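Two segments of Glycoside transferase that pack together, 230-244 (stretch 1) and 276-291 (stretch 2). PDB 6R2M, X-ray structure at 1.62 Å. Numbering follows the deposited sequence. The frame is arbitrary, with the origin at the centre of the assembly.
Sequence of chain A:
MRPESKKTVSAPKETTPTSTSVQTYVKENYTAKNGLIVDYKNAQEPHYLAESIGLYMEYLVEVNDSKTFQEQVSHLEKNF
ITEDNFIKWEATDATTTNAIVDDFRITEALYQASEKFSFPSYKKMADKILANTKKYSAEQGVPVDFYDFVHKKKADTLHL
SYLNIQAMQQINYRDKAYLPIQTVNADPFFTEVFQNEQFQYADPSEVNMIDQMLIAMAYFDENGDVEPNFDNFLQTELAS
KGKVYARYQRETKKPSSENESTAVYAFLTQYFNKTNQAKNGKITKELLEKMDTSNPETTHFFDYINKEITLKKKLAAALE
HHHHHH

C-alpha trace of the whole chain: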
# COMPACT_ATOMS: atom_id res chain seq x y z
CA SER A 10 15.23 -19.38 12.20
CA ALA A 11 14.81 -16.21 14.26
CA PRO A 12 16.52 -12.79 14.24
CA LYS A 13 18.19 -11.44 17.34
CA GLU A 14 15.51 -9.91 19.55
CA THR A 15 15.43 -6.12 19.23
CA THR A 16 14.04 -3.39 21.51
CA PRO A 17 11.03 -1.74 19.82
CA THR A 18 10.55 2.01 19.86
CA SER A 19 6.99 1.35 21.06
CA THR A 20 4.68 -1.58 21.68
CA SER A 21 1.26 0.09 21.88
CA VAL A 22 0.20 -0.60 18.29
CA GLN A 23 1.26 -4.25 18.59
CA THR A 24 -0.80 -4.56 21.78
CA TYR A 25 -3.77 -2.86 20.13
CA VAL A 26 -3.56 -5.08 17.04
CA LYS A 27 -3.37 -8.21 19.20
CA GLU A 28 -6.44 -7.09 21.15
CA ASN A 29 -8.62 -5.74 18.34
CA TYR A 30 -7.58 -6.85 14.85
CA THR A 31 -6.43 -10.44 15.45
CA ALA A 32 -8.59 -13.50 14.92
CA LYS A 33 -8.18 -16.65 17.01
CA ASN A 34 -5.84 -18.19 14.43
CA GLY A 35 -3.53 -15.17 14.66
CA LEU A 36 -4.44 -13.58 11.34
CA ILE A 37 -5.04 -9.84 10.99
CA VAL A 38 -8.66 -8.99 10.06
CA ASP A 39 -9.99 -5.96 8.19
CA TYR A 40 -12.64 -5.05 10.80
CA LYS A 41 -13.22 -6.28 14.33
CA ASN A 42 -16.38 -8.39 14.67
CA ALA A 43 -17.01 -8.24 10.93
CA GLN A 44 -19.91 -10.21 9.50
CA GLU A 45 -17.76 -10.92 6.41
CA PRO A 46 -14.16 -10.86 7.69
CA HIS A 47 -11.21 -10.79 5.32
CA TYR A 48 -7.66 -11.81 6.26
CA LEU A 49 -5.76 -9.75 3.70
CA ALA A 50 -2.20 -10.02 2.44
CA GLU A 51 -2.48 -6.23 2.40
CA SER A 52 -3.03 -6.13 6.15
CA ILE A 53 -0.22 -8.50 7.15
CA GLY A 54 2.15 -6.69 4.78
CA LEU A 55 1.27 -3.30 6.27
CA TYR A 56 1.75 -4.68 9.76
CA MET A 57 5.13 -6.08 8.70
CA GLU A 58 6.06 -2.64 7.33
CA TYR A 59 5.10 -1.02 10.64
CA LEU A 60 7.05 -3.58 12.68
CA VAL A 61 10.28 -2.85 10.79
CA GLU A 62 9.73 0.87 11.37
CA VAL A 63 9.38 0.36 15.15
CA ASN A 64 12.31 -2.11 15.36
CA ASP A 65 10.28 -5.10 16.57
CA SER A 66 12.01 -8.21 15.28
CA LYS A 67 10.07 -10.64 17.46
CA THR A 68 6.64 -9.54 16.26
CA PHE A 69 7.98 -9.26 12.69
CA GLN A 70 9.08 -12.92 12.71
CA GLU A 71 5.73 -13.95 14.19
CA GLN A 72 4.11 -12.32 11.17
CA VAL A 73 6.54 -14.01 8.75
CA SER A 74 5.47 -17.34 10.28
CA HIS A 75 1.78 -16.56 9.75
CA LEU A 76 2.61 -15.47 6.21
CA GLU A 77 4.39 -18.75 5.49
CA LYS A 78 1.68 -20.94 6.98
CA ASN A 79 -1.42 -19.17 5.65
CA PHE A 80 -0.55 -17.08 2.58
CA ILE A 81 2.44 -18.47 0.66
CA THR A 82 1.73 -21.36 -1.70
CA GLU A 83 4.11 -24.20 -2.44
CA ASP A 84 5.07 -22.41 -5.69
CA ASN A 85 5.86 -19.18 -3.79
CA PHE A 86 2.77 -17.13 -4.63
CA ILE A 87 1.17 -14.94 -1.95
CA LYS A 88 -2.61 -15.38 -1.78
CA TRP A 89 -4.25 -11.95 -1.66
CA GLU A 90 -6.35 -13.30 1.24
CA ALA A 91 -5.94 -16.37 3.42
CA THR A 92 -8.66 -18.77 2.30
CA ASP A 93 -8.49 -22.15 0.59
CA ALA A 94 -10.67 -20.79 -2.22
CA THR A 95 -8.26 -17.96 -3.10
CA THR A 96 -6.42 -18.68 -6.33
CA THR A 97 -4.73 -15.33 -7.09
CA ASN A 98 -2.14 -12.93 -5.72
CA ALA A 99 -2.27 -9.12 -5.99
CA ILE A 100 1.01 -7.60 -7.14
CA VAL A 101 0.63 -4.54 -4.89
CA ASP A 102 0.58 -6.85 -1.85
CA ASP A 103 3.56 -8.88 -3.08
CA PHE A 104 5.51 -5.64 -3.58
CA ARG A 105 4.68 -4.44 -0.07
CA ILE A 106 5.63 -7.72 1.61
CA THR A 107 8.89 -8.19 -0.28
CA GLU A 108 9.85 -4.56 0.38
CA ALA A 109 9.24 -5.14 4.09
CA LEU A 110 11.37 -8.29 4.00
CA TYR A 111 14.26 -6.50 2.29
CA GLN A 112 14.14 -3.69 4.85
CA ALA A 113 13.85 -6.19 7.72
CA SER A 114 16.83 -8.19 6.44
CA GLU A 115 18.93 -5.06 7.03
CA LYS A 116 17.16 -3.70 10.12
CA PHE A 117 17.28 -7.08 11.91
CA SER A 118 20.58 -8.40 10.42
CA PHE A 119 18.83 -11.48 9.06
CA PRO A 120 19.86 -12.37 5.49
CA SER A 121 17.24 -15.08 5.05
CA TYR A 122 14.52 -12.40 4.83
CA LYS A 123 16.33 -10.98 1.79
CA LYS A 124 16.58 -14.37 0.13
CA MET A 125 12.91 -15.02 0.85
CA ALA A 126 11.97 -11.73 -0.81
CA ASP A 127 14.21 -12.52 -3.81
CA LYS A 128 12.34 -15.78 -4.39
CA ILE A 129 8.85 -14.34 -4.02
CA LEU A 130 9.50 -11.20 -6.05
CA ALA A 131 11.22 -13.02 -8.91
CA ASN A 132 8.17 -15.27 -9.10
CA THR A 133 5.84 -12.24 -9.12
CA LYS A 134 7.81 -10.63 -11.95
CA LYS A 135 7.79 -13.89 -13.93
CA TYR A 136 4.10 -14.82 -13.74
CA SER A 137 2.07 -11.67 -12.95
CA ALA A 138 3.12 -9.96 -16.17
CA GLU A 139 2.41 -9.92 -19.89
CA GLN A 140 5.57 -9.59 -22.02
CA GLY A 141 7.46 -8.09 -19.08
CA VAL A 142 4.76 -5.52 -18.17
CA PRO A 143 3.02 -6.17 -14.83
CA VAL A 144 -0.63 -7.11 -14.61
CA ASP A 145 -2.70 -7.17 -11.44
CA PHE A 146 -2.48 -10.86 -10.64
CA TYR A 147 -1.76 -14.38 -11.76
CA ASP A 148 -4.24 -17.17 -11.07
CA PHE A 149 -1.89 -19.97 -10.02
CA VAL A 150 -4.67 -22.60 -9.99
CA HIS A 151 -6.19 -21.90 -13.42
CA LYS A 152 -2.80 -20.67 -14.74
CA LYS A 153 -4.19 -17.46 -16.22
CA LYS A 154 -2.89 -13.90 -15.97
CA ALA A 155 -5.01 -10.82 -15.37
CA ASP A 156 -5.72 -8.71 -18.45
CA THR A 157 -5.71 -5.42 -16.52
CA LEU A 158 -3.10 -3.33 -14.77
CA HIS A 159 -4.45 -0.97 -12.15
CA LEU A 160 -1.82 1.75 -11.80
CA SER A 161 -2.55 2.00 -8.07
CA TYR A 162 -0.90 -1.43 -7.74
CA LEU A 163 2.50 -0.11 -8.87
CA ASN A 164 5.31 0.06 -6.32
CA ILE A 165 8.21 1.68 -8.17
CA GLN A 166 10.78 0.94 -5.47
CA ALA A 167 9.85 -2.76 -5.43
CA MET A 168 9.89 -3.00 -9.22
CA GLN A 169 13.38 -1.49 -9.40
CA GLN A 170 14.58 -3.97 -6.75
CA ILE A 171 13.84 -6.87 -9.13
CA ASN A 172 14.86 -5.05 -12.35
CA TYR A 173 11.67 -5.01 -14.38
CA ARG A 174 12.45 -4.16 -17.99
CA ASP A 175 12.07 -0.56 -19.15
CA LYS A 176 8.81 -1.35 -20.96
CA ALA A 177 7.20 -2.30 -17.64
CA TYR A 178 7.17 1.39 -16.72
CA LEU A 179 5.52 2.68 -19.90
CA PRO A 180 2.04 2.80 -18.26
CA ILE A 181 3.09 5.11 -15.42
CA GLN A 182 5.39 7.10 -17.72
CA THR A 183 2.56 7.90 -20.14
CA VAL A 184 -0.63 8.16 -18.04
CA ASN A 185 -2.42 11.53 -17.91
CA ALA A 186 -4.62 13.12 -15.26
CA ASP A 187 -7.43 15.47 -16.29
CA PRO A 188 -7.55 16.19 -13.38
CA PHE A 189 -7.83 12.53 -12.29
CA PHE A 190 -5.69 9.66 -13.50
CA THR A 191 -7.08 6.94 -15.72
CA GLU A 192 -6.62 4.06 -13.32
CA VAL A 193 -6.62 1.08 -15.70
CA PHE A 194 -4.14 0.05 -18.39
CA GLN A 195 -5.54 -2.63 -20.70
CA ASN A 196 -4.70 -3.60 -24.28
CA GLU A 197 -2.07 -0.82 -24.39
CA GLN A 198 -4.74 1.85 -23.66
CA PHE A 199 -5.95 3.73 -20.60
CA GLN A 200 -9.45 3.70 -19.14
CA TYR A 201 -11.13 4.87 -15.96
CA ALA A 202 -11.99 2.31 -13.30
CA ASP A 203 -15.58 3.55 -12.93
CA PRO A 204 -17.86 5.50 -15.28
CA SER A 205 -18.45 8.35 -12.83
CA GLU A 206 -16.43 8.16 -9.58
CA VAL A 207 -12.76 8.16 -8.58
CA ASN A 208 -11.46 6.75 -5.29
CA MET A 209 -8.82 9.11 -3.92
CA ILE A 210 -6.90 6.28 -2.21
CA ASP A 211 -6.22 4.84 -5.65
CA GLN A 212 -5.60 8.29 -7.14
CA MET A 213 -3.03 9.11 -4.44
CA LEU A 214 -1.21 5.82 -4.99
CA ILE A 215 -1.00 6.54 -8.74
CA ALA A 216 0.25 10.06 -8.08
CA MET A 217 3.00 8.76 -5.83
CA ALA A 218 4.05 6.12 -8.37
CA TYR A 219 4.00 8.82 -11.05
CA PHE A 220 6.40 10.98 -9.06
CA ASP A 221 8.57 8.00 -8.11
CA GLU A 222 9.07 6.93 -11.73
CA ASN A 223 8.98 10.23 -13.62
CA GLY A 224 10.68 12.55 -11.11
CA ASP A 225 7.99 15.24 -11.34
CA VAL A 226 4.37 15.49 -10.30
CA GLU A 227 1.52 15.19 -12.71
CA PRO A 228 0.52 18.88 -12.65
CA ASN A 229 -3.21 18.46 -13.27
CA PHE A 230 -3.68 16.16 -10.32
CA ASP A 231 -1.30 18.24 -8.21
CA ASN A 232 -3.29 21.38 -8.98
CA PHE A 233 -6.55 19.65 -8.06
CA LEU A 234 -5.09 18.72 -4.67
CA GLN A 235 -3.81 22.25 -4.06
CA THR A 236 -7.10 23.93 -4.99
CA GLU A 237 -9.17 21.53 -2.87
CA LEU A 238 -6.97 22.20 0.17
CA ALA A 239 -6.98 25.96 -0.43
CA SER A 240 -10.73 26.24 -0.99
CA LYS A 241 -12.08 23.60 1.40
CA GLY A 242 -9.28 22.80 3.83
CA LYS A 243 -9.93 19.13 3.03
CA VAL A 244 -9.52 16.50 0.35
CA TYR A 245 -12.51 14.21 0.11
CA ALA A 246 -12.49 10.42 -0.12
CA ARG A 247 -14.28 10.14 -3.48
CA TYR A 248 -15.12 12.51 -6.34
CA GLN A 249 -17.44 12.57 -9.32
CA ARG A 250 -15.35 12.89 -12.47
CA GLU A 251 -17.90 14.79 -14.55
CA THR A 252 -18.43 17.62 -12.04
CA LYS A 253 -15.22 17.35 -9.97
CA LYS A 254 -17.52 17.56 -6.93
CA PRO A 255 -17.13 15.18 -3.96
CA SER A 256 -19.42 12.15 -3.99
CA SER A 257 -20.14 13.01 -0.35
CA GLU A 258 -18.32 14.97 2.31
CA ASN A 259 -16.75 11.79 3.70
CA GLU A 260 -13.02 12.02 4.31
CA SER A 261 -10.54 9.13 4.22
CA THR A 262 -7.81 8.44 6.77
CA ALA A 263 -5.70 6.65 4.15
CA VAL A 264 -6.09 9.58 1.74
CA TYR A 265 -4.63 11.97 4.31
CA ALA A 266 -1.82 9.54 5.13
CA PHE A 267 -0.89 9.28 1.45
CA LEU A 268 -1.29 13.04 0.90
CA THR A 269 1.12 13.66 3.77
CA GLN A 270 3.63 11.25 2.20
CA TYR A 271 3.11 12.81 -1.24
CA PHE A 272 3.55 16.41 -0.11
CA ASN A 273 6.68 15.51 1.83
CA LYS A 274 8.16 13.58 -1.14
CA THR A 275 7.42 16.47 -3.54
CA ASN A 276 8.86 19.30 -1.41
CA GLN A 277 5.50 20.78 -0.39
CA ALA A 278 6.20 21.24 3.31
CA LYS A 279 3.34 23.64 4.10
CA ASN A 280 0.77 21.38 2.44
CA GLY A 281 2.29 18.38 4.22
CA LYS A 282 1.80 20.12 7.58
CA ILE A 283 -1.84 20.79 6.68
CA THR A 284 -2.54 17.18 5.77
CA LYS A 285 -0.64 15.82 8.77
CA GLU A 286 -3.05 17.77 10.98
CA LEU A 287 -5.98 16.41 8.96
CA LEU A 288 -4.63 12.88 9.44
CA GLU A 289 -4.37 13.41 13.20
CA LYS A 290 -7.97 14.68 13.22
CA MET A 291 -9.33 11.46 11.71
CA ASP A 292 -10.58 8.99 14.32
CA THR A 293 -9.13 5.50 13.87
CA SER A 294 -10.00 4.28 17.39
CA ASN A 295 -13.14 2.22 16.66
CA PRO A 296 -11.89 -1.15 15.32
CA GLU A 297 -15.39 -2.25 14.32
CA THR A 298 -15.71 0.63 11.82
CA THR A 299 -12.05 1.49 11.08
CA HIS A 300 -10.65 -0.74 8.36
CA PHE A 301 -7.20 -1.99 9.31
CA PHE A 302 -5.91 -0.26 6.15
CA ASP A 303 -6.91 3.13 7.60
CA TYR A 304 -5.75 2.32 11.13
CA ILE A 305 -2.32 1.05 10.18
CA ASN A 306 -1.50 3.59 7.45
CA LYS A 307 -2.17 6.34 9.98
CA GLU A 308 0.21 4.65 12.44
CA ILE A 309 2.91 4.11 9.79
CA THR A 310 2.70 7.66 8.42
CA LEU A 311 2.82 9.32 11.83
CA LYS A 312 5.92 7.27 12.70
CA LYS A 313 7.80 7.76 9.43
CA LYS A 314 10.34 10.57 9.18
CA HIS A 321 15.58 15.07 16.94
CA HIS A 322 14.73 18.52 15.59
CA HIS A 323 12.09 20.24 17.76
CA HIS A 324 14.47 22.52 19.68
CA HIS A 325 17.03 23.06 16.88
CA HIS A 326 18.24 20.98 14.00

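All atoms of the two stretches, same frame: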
# COMPACT_ATOMS: atom_id res chain seq x y z
N PHE A 230 -3.27 16.70 -11.61
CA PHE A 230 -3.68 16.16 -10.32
C PHE A 230 -3.13 16.99 -9.18
O PHE A 230 -3.82 17.21 -8.18
CB PHE A 230 -3.23 14.70 -10.20
CG PHE A 230 -3.79 14.02 -9.00
CD1 PHE A 230 -5.14 13.73 -8.93
CD2 PHE A 230 -2.96 13.66 -7.95
CE1 PHE A 230 -5.67 13.08 -7.81
CE2 PHE A 230 -3.48 13.02 -6.84
CZ PHE A 230 -4.83 12.73 -6.76
N ASP A 231 -1.88 17.45 -9.29
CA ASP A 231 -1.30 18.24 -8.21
C ASP A 231 -2.10 19.51 -8.00
O ASP A 231 -2.40 19.88 -6.86
CB ASP A 231 0.16 18.55 -8.50
CG ASP A 231 0.88 19.14 -7.30
OD1 ASP A 231 0.99 18.46 -6.27
OD2 ASP A 231 1.34 20.30 -7.39
N ASN A 232 -2.51 20.17 -9.10
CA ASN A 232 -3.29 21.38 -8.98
C ASN A 232 -4.65 21.11 -8.34
O ASN A 232 -5.13 21.90 -7.52
CB ASN A 232 -3.48 22.04 -10.34
CG ASN A 232 -4.48 23.18 -10.29
OD1 ASN A 232 -5.62 23.04 -10.74
ND2 ASN A 232 -4.07 24.30 -9.71
N PHE A 233 -5.29 20.00 -8.70
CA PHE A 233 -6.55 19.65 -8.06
C PHE A 233 -6.37 19.55 -6.55
O PHE A 233 -7.17 20.09 -5.78
CB PHE A 233 -7.09 18.34 -8.62
CG PHE A 233 -8.37 17.90 -7.97
CD1 PHE A 233 -9.56 18.50 -8.31
CD2 PHE A 233 -8.36 16.90 -7.02
CE1 PHE A 233 -10.74 18.11 -7.70
CE2 PHE A 233 -9.55 16.49 -6.41
CZ PHE A 233 -10.73 17.10 -6.75
N LEU A 234 -5.32 18.86 -6.11
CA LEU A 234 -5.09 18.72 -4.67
C LEU A 234 -4.90 20.08 -4.02
O LEU A 234 -5.48 20.36 -2.96
CB LEU A 234 -3.87 17.83 -4.41
CG LEU A 234 -3.96 16.36 -4.83
CD1 LEU A 234 -2.65 15.66 -4.51
CD2 LEU A 234 -5.12 15.64 -4.16
N GLN A 235 -4.09 20.94 -4.64
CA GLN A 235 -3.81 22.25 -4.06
C GLN A 235 -5.08 23.09 -3.96
O GLN A 235 -5.31 23.76 -2.95
CB GLN A 235 -2.74 22.97 -4.88
CG GLN A 235 -1.34 22.41 -4.65
CD GLN A 235 -0.31 22.97 -5.61
OE1 GLN A 235 -0.65 23.77 -6.49
NE2 GLN A 235 0.94 22.56 -5.46
N THR A 236 -5.92 23.07 -5.00
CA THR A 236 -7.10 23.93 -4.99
C THR A 236 -8.18 23.40 -4.04
O THR A 236 -8.91 24.19 -3.45
CB THR A 236 -7.66 24.10 -6.41
OG1 THR A 236 -8.10 22.83 -6.93
CG2 THR A 236 -6.60 24.69 -7.33
N GLU A 237 -8.27 22.08 -3.88
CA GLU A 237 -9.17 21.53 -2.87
C GLU A 237 -8.74 21.95 -1.47
O GLU A 237 -9.56 22.43 -0.67
CB GLU A 237 -9.22 20.00 -2.96
CG GLU A 237 -10.08 19.46 -4.09
CD GLU A 237 -11.54 19.85 -3.94
OE1 GLU A 237 -12.29 19.18 -3.19
OE2 GLU A 237 -11.93 20.86 -4.57
N LEU A 238 -7.45 21.81 -1.16
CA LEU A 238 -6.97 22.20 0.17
C LEU A 238 -7.17 23.69 0.41
O LEU A 238 -7.60 24.11 1.50
CB LEU A 238 -5.51 21.82 0.32
CG LEU A 238 -5.25 20.38 0.76
CD1 LEU A 238 -3.75 20.14 0.81
CD2 LEU A 238 -5.90 20.09 2.11
N ALA A 239 -6.86 24.51 -0.59
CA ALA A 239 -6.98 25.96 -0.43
C ALA A 239 -8.43 26.39 -0.27
O ALA A 239 -8.73 27.30 0.51
CB ALA A 239 -6.34 26.67 -1.61
N SER A 240 -9.35 25.77 -1.01
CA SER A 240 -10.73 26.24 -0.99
C SER A 240 -11.56 25.59 0.10
O SER A 240 -12.47 26.24 0.64
CB SER A 240 -11.39 26.02 -2.36
OG SER A 240 -11.49 24.64 -2.67
N LYS A 241 -11.27 24.34 0.45
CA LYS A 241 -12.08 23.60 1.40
C LYS A 241 -11.35 23.22 2.67
O LYS A 241 -12.00 22.85 3.65
CB LYS A 241 -12.64 22.33 0.74
CG LYS A 241 -13.50 22.62 -0.49
CD LYS A 241 -13.71 21.40 -1.35
CE LYS A 241 -14.36 21.77 -2.68
NZ LYS A 241 -14.85 20.57 -3.42
N GLY A 242 -10.02 23.29 2.69
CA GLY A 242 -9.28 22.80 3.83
C GLY A 242 -9.37 21.31 4.02
O GLY A 242 -9.11 20.81 5.12
N LYS A 243 -9.75 20.58 2.98
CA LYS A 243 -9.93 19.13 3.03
C LYS A 243 -9.66 18.58 1.64
O LYS A 243 -9.69 19.30 0.64
CB LYS A 243 -11.35 18.72 3.44
CG LYS A 243 -11.82 19.20 4.79
CD LYS A 243 -13.27 18.77 5.00
CE LYS A 243 -13.79 19.17 6.36
NZ LYS A 243 -15.16 18.65 6.56
N VAL A 244 -9.43 17.27 1.59
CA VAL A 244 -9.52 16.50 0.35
C VAL A 244 -10.46 15.34 0.63
O VAL A 244 -10.29 14.62 1.62
CB VAL A 244 -8.15 16.01 -0.14
CG1 VAL A 244 -8.31 15.12 -1.39
CG2 VAL A 244 -7.22 17.20 -0.46
N ASN A 276 8.33 18.03 -1.89
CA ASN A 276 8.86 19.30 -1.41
C ASN A 276 7.74 20.33 -1.25
O ASN A 276 7.87 21.49 -1.66
CB ASN A 276 9.96 19.82 -2.34
CG ASN A 276 10.81 20.89 -1.70
OD1 ASN A 276 11.00 20.90 -0.48
ND2 ASN A 276 11.33 21.81 -2.51
N GLN A 277 6.63 19.90 -0.67
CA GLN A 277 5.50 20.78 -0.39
C GLN A 277 5.26 20.77 1.12
O GLN A 277 4.28 20.21 1.60
CB GLN A 277 4.26 20.33 -1.16
CG GLN A 277 4.47 20.23 -2.66
CD GLN A 277 3.17 20.11 -3.44
OE1 GLN A 277 2.28 20.97 -3.34
NE2 GLN A 277 3.04 19.03 -4.20
N ALA A 278 6.18 21.41 1.86
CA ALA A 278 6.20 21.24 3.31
C ALA A 278 4.97 21.85 3.98
O ALA A 278 4.43 21.28 4.94
CB ALA A 278 7.48 21.84 3.88
N LYS A 279 4.52 23.01 3.50
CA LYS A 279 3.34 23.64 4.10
C LYS A 279 2.10 22.77 3.91
O LYS A 279 1.33 22.55 4.85
CB LYS A 279 3.12 25.02 3.50
CG LYS A 279 1.97 25.78 4.12
CD LYS A 279 1.94 27.22 3.61
CE LYS A 279 3.34 27.83 3.68
NZ LYS A 279 3.41 29.20 3.11
N ASN A 280 1.91 22.26 2.69
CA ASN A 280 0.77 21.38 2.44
C ASN A 280 0.88 20.11 3.26
O ASN A 280 -0.14 19.59 3.74
CB ASN A 280 0.67 21.06 0.95
CG ASN A 280 0.10 22.21 0.13
OD1 ASN A 280 -0.57 23.09 0.67
ND2 ASN A 280 0.36 22.20 -1.17
N GLY A 281 2.10 19.59 3.43
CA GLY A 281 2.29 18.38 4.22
C GLY A 281 1.97 18.58 5.69
O GLY A 281 1.49 17.66 6.34
N LYS A 282 2.24 19.78 6.22
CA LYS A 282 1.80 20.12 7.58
C LYS A 282 0.28 20.13 7.68
O LYS A 282 -0.29 19.63 8.66
CB LYS A 282 2.36 21.49 7.97
CG LYS A 282 3.85 21.54 8.22
CD LYS A 282 4.28 22.94 8.67
CE LYS A 282 5.30 23.54 7.70
NZ LYS A 282 6.67 23.59 8.28
N ILE A 283 -0.38 20.72 6.69
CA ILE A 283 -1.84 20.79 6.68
C ILE A 283 -2.45 19.40 6.67
O ILE A 283 -3.40 19.12 7.41
CB ILE A 283 -2.33 21.63 5.49
CG1 ILE A 283 -1.91 23.09 5.72
CG2 ILE A 283 -3.84 21.51 5.33
CD1 ILE A 283 -2.09 23.98 4.49
N THR A 284 -1.92 18.49 5.85
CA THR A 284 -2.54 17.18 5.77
C THR A 284 -2.12 16.28 6.92
O THR A 284 -2.85 15.34 7.25
CB THR A 284 -2.24 16.52 4.43
OG1 THR A 284 -0.83 16.33 4.26
CG2 THR A 284 -2.77 17.39 3.27
N LYS A 285 -0.96 16.53 7.54
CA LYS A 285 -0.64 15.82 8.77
C LYS A 285 -1.66 16.14 9.86
O LYS A 285 -2.12 15.24 10.57
CB LYS A 285 0.78 16.17 9.24
CG LYS A 285 1.19 15.41 10.50
CD LYS A 285 2.68 15.48 10.72
CE LYS A 285 3.16 14.42 11.72
NZ LYS A 285 2.90 14.81 13.13
N GLU A 286 -2.04 17.42 9.99
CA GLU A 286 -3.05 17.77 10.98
C GLU A 286 -4.40 17.16 10.65
O GLU A 286 -5.14 16.77 11.55
CB GLU A 286 -3.16 19.29 11.11
CG GLU A 286 -1.90 19.96 11.63
CD GLU A 286 -2.11 21.42 11.95
OE1 GLU A 286 -3.27 21.80 12.25
OE2 GLU A 286 -1.13 22.20 11.91
N LEU A 287 -4.73 17.06 9.35
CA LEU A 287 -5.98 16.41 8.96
C LEU A 287 -5.94 14.92 9.27
O LEU A 287 -6.96 14.33 9.66
CB LEU A 287 -6.25 16.66 7.47
CG LEU A 287 -6.75 18.09 7.18
CD1 LEU A 287 -6.63 18.44 5.69
CD2 LEU A 287 -8.21 18.22 7.62
N LEU A 288 -4.77 14.29 9.11
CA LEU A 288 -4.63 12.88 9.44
C LEU A 288 -4.79 12.64 10.94
O LEU A 288 -5.43 11.68 11.36
CB LEU A 288 -3.27 12.37 8.93
CG LEU A 288 -2.87 10.96 9.30
CD1 LEU A 288 -3.88 10.02 8.67
CD2 LEU A 288 -1.44 10.62 8.85
N GLU A 289 -4.21 13.53 11.75
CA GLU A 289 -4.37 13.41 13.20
C GLU A 289 -5.83 13.61 13.62
O GLU A 289 -6.28 12.98 14.58
CB GLU A 289 -3.45 14.43 13.89
CG GLU A 289 -1.97 14.04 13.73
CD GLU A 289 -1.00 15.16 14.01
OE1 GLU A 289 -1.38 16.35 13.90
OE2 GLU A 289 0.17 14.85 14.35
N LYS A 290 -6.58 14.43 12.89
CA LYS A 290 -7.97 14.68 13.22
C LYS A 290 -8.84 13.44 13.01
O LYS A 290 -9.78 13.20 13.77
CB LYS A 290 -8.48 15.87 12.39
CG LYS A 290 -9.98 16.06 12.42
CD LYS A 290 -10.49 17.10 11.42
CE LYS A 290 -10.27 16.66 9.99
NZ LYS A 290 -11.12 17.31 8.93
N MET A 291 -8.54 12.66 11.98
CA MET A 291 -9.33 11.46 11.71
C MET A 291 -9.29 10.51 12.89
O MET A 291 -8.24 10.32 13.52
CB MET A 291 -8.82 10.76 10.45
CG MET A 291 -8.78 11.68 9.23
SD MET A 291 -10.40 12.24 8.65
CE MET A 291 -10.75 13.64 9.62

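Two helices that cross at a wide angle can share only a short length of surface, and the contact between residues 230-244 and 276-291 of this glycoside transferase illustrates how such a patch can be built: polar side chains at one end, a single apolar knob in the middle, and backbone-to-leucine packing beyond. The helix axes cross at 61° and come no closer than 11.7 Å, and the two stretches together bury a modest 384 Å².

Along stretch 1, the first residue to engage is Asp-231. Its CA-to-CB bond points sideways, but with chi1 t the end of the side chain comes nearer to Gln-277, whose NE2 donates a hydrogen bond to Asp-231 OD1 at 3.0 Å with a nearly straight angle of 161°. One helical turn later, Gln-235 also sets off sideways and reaches across by extension, with chi1 m and chi2 t. Gln-235 NE2 donates to Gln-277 OE1, again at 3.0 Å. The amide of Gln-277 is thus used at both ends, its nitrogen giving to Asp-231 and its oxygen receiving from Gln-235. Gln-277 OE1 also accepts a hydrogen bond from Asn-280 ND2 at 3.1 Å, within stretch 2, so the residue at the N-cap position of the second helix ties together side chains from both segments. The aliphatic part of Gln-235 contributes as well, its CG lying 3.9 Å from Asn-280 ND2.

Leu-238 is the knob. It points toward the other helix and has 80 Å² covered, more than any other residue of the contact. Its side chain sits in a hole formed by Asn-280, Ile-283, Thr-284 and Leu-287, positions spaced i, i+3, i+4 and i+7 that line one face of a helix. Within this hole, CD1 of Leu-238 lies 3.8 Å from Thr-284 CG2, while its CD2 is 4.1 Å from Ile-283 CG2 and 4.0 Å from Leu-287 CD1. These are ordinary van der Waals separations, so the leucine is well accommodated.

The first helix then ends. Gly-242 leaves helical geometry with a phi of 67°, a value that by itself favours glycine, and the turn leaves its backbone alongside Leu-287: Gly-242 O is 3.5 Å from Leu-287 CD1. Lys-243 continues this packing through its backbone, with CA 4.3 Å from the same Leu-287 CD1. Its side chain meets Lys-290 at the margin, Lys-243 CE being 4.1 Å from Lys-290 NZ, a van der Waals approach.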